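Side-chain contacts in Sqt1 (Chaetomium thermophilum, PDB 4ZOY), which probably acts as a dedicated chaperone that captures a newly made ribosomal protein during its translation, built as an eight-bladed WD40 beta-propeller: residues Ala9-Asp12 / Gly13-Asp16; Ala256-Pro259 / Thr260-Val264; Val354-Thr357 / Ser358-Phe361. All coordinates share one frame; numbering follows the deposited sequence.

In the fold
All three contacts are local turns on the WD40 propeller of Sqt1, which counts eight four-stranded sheets. Contact 1 leaves strand 9-11, the N-terminal strand that pairs with C-terminal strand 478-482 and so helps close the ring. Its centre lies about 36 Å from that of contact 2 and about 40 Å from that of contact 3, on the opposite side of the chain's centre. Contacts 2 and 3 sit in consecutive blades, centres about 13 Å apart and nearest atoms about 5 Å apart without touching: 256-264 joins the first two strands of one blade, 354-361 the last two of the next.

Contact 1. Residues Ala9-Asp12 / Gly13-Asp16; sequences AYFD and GHKD
F11 and G13-H14 meet where strand 9-11 turns into the loop leading to the next blade, and G13-H14 has the look of the Gly-His pair of WD40 repeats. The ring contacts come first. The backbone of G13 passes over one face of the F11 ring: its N sits 3.5 Å above the plane, over the centre, and its CA makes a CH-pi contact, 3.9 Å from the ring centroid. F11 CZ comes within 3.4 Å of G13 CA, close enough that any side chain on G13 would clash with it. With its CG anti to the backbone N (chi1 172°), F11 lays its ring under this turn. H14 stands nearly upright to it, planes 79° apart, and the nearest pair is F11 CE2 to H14 CD2 at 3.7 Å. With an alanine in place of F11 the face under the G13 backbone is gone, and the turn is likely to be less firmly seated. Y48 packs edge-to-face with both rings.

The polar side is separate. H14 NE2 is hydrogen-bonded to T33 OG1, which fixes the flip of the imidazole, consistent with the His-Ser/Thr link of the WD40 tetrad. Across the turn itself one water does the joining: it donates to F11 O at 2.8 Å and accepts from H14 N at 3.0 Å.

Contact 2. Residues Ala256-Pro259 / Thr260-Val264; sequences AVSP and TGAVV
S258 and G261 meet through the flat peptide groups of a type I turn: G261 N bonds to S258 O at 2.9 Å from above the carbonyl plane, 57° out of it. A second carbonyl, that of V263, is met almost end-on by S258 N at 3.0 Å, with the N-H pointing straight at the oxygen (172°). V257 CG1 rests 3.5 Å from V263 O, to one side of the C=O direction.

S258 also works through its side chain. Its hydroxyl is tucked between the backbone N and the carbonyl carbon (chi1 70°), which turns OG inward to accept the N-H of V263 at 3.3 Å. Water 2 bridges OG to T260 OG1, and V263 CG2 lies alongside the serine CB. G261 takes a left-handed backbone conformation, which suits glycine and lets the chain come round.

Beyond the turn V257 and V264 form an antiparallel non-hydrogen-bonded pair whose side chains share a face of the sheet, their CG2 atoms touching at 4.1 Å; V264 CG2 also reaches A256 O. On the neighbouring blade F336 touches A256, P259 and V263. The whole is a beta hairpin linking the first and second strands of a WD40 propeller blade.

Contact 3. Residues Val354-Thr357 / Ser358-Phe361; sequences VFDT and SRSF
F355 meets F361 first, at the end of strand 352-356. Its CB packs against F361 CD2, and its CD1 comes 3.3 Å from F361 O, oblique to the ring. Both phenylalanines also touch L324 in the outer strand of the preceding blade.

D356 follows; F355-D356 stands where WD40 repeats carry their Trp-Asp pair. The carbonyl oxygen of D356 opens a type I turn and takes two N-H groups, R359 N at 3.0 Å and, weakly, F361 N at 2.9 Å. The D356 carboxylate lies side by side with the arginine chain. R359 bends at chi3 (48°) and brings NH1 to D356 OD2 at 2.8 Å, on the anti side of the carboxylate and 32° out of its plane. The two flat groups stand nearly perpendicular, so this is a single-point salt bridge and not a paired fork.

T357 goes over the F361 ring. Its CA sits 4.0 Å from the centroid, almost on the ring normal, and CG2 reaches down to F361 CE2 at 3.6 Å.

The other carboxylate oxygen, D356 OD1, forms a salt bridge with R364. Gripped by two arginines, the buried aspartate probably stays ionised, and its charge is likely to be largely neutralised where it sits.

Contact 1. Residues Ala9-Asp12 / Gly13-Asp16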
# COMPACT_ATOMS: atom_id res chain seq x y z
N ALA A 9 -8.17 -13.67 -16.73
CA ALA A 9 -8.22 -12.53 -17.63
C ALA A 9 -6.90 -11.79 -17.53
O ALA A 9 -6.13 -11.99 -16.59
CB ALA A 9 -9.38 -11.59 -17.30
N TYR A 10 -6.64 -10.95 -18.52
CA TYR A 10 -5.41 -10.19 -18.54
C TYR A 10 -5.60 -8.89 -19.27
O TYR A 10 -6.57 -8.70 -20.01
CB TYR A 10 -4.28 -11.00 -19.19
CG TYR A 10 -4.44 -11.17 -20.69
CD1 TYR A 10 -5.31 -12.10 -21.21
CD2 TYR A 10 -3.69 -10.40 -21.57
CE1 TYR A 10 -5.46 -12.25 -22.58
CE2 TYR A 10 -3.82 -10.55 -22.93
CZ TYR A 10 -4.71 -11.48 -23.43
OH TYR A 10 -4.84 -11.63 -24.80
N PHE A 11 -4.67 -7.97 -19.04
CA PHE A 11 -4.62 -6.74 -19.80
C PHE A 11 -3.17 -6.46 -20.14
O PHE A 11 -2.33 -6.35 -19.24
CB PHE A 11 -5.24 -5.58 -19.03
CG PHE A 11 -5.04 -4.25 -19.68
CD1 PHE A 11 -5.61 -3.97 -20.92
CD2 PHE A 11 -4.28 -3.27 -19.07
CE1 PHE A 11 -5.42 -2.74 -21.52
CE2 PHE A 11 -4.09 -2.04 -19.67
CZ PHE A 11 -4.66 -1.77 -20.90
N ASP A 12 -2.86 -6.35 -21.43
CA ASP A 12 -1.48 -6.19 -21.84
C ASP A 12 -1.21 -4.83 -22.49
O ASP A 12 -0.17 -4.65 -23.13
CB ASP A 12 -1.08 -7.31 -22.80
CG ASP A 12 -1.82 -7.22 -24.13
OD1 ASP A 12 -3.04 -6.97 -24.11
OD2 ASP A 12 -1.16 -7.38 -25.18
N GLY A 13 -2.11 -3.87 -22.29
CA GLY A 13 -1.97 -2.55 -22.90
C GLY A 13 -0.77 -1.71 -22.50
O GLY A 13 -0.24 -0.95 -23.30
N HIS A 14 -0.33 -1.83 -21.25
CA HIS A 14 0.86 -1.10 -20.83
C HIS A 14 2.08 -1.52 -21.64
O HIS A 14 2.26 -2.70 -21.92
CB HIS A 14 1.14 -1.32 -19.33
CG HIS A 14 0.11 -0.73 -18.43
ND1 HIS A 14 0.15 0.58 -18.00
CD2 HIS A 14 -0.99 -1.28 -17.86
CE1 HIS A 14 -0.88 0.81 -17.21
NE2 HIS A 14 -1.59 -0.30 -17.10
N LYS A 15 2.92 -0.57 -22.03
CA LYS A 15 4.08 -0.92 -22.85
C LYS A 15 5.26 -1.36 -22.01
O LYS A 15 6.17 -2.03 -22.49
CB LYS A 15 4.49 0.26 -23.74
CG LYS A 15 3.41 0.67 -24.73
CD LYS A 15 3.88 1.81 -25.61
CE LYS A 15 2.82 2.19 -26.63
NZ LYS A 15 3.27 3.33 -27.47
N ASP A 16 5.26 -0.97 -20.74
CA ASP A 16 6.34 -1.39 -19.86
C ASP A 16 5.80 -1.49 -18.43
O ASP A 16 4.58 -1.56 -18.25
CB ASP A 16 7.52 -0.41 -19.94
CG ASP A 16 8.86 -1.09 -19.71
OD1 ASP A 16 8.92 -2.20 -19.14
OD2 ASP A 16 9.89 -0.51 -20.12
O HOH W 1 -0.57 -4.14 -19.34

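Contact 2. Residues Ala256-Pro259 / Thr260-Val264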
# COMPACT_ATOMS: atom_id res chain seq x y z
N ALA A 256 3.21 0.79 8.98
CA ALA A 256 1.85 0.32 9.18
C ALA A 256 1.40 0.73 10.58
O ALA A 256 2.20 0.80 11.52
CB ALA A 256 1.75 -1.19 9.00
N VAL A 257 0.11 1.03 10.71
CA VAL A 257 -0.47 1.39 12.00
C VAL A 257 -1.45 0.30 12.44
O VAL A 257 -2.17 -0.26 11.63
CB VAL A 257 -1.17 2.77 11.92
CG1 VAL A 257 -1.79 3.12 13.27
CG2 VAL A 257 -0.17 3.84 11.51
N SER A 258 -1.46 -0.03 13.74
CA SER A 258 -2.29 -1.12 14.26
C SER A 258 -3.77 -0.75 14.23
O SER A 258 -4.12 0.43 14.18
CB SER A 258 -1.85 -1.49 15.68
OG SER A 258 -2.18 -0.45 16.59
N PRO A 259 -4.66 -1.76 14.27
CA PRO A 259 -6.10 -1.49 14.12
C PRO A 259 -6.70 -0.60 15.21
O PRO A 259 -7.72 0.02 14.95
CB PRO A 259 -6.74 -2.88 14.18
CG PRO A 259 -5.67 -3.82 13.84
CD PRO A 259 -4.36 -3.20 14.20
N THR A 260 -6.10 -0.56 16.40
CA THR A 260 -6.60 0.34 17.44
C THR A 260 -5.94 1.71 17.39
O THR A 260 -6.30 2.61 18.15
CB THR A 260 -6.35 -0.22 18.84
OG1 THR A 260 -4.94 -0.37 19.04
CG2 THR A 260 -7.05 -1.56 19.02
N GLY A 261 -4.95 1.87 16.51
CA GLY A 261 -4.17 3.08 16.46
C GLY A 261 -3.15 3.25 17.58
O GLY A 261 -2.55 4.30 17.71
N ALA A 262 -2.95 2.20 18.38
CA ALA A 262 -2.08 2.31 19.55
C ALA A 262 -0.59 2.30 19.22
O ALA A 262 0.22 2.84 19.96
CB ALA A 262 -2.39 1.18 20.54
N VAL A 263 -0.21 1.64 18.12
CA VAL A 263 1.19 1.62 17.74
C VAL A 263 1.38 1.77 16.24
O VAL A 263 0.48 1.50 15.45
CB VAL A 263 1.92 0.31 18.18
CG1 VAL A 263 1.78 0.08 19.68
CG2 VAL A 263 1.40 -0.89 17.43
N VAL A 264 2.59 2.19 15.89
CA VAL A 264 3.03 2.19 14.51
C VAL A 264 4.24 1.27 14.39
O VAL A 264 5.10 1.24 15.28
CB VAL A 264 3.35 3.63 14.02
CG1 VAL A 264 4.41 4.29 14.89
CG2 VAL A 264 3.77 3.63 12.55
O HOH W 2 -2.10 -1.96 18.84

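Contact 3. Residues Val354-Thr357 / Ser358-Phe361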
# COMPACT_ATOMS: atom_id res chain seq x y z
N VAL A 354 5.99 -13.39 10.91
CA VAL A 354 4.74 -13.11 11.59
C VAL A 354 5.03 -12.99 13.07
O VAL A 354 5.64 -13.87 13.67
CB VAL A 354 3.70 -14.22 11.33
CG1 VAL A 354 2.36 -13.89 11.99
CG2 VAL A 354 3.53 -14.43 9.84
N PHE A 355 4.58 -11.88 13.67
CA PHE A 355 4.83 -11.60 15.08
C PHE A 355 3.52 -11.49 15.86
O PHE A 355 2.52 -10.97 15.35
CB PHE A 355 5.63 -10.31 15.23
CG PHE A 355 6.91 -10.30 14.45
CD1 PHE A 355 8.07 -10.81 15.02
CD2 PHE A 355 6.97 -9.79 13.16
CE1 PHE A 355 9.26 -10.81 14.33
CE2 PHE A 355 8.16 -9.79 12.45
CZ PHE A 355 9.31 -10.30 13.03
N ASP A 356 3.53 -11.94 17.12
CA ASP A 356 2.36 -11.88 17.99
C ASP A 356 2.31 -10.55 18.77
O ASP A 356 3.09 -10.32 19.69
CB ASP A 356 2.37 -13.07 18.95
CG ASP A 356 1.75 -14.33 18.35
OD1 ASP A 356 1.36 -14.31 17.16
OD2 ASP A 356 1.65 -15.34 19.08
N THR A 357 1.40 -9.67 18.37
CA THR A 357 1.37 -8.31 18.88
C THR A 357 0.94 -8.24 20.35
O THR A 357 1.18 -7.23 21.00
CB THR A 357 0.44 -7.42 18.04
OG1 THR A 357 -0.91 -7.88 18.16
CG2 THR A 357 0.85 -7.47 16.57
N SER A 358 0.30 -9.29 20.85
CA SER A 358 -0.13 -9.31 22.24
C SER A 358 0.88 -10.05 23.10
O SER A 358 0.63 -10.31 24.28
CB SER A 358 -1.51 -9.96 22.38
OG SER A 358 -1.47 -11.32 21.98
N ARG A 359 2.04 -10.38 22.53
CA ARG A 359 3.07 -11.12 23.26
C ARG A 359 4.46 -10.53 23.03
O ARG A 359 5.42 -11.25 22.75
CB ARG A 359 3.04 -12.59 22.86
CG ARG A 359 1.71 -13.27 23.12
CD ARG A 359 1.70 -14.69 22.59
NE ARG A 359 2.90 -15.39 23.03
CZ ARG A 359 3.83 -15.90 22.23
NH1 ARG A 359 3.73 -15.88 20.90
NH2 ARG A 359 4.88 -16.48 22.79
N SER A 360 4.57 -9.21 23.17
CA SER A 360 5.82 -8.49 22.97
C SER A 360 6.42 -8.77 21.60
O SER A 360 7.64 -8.78 21.43
CB SER A 360 6.83 -8.84 24.08
OG SER A 360 7.92 -7.93 24.06
N PHE A 361 5.54 -8.98 20.62
CA PHE A 361 5.96 -9.21 19.25
C PHE A 361 6.90 -10.42 19.15
O PHE A 361 7.84 -10.45 18.33
CB PHE A 361 6.56 -7.94 18.66
CG PHE A 361 5.54 -6.86 18.44
CD1 PHE A 361 5.10 -6.08 19.49
CD2 PHE A 361 4.97 -6.68 17.18
CE1 PHE A 361 4.12 -5.10 19.30
CE2 PHE A 361 3.99 -5.72 16.98
CZ PHE A 361 3.57 -4.93 18.04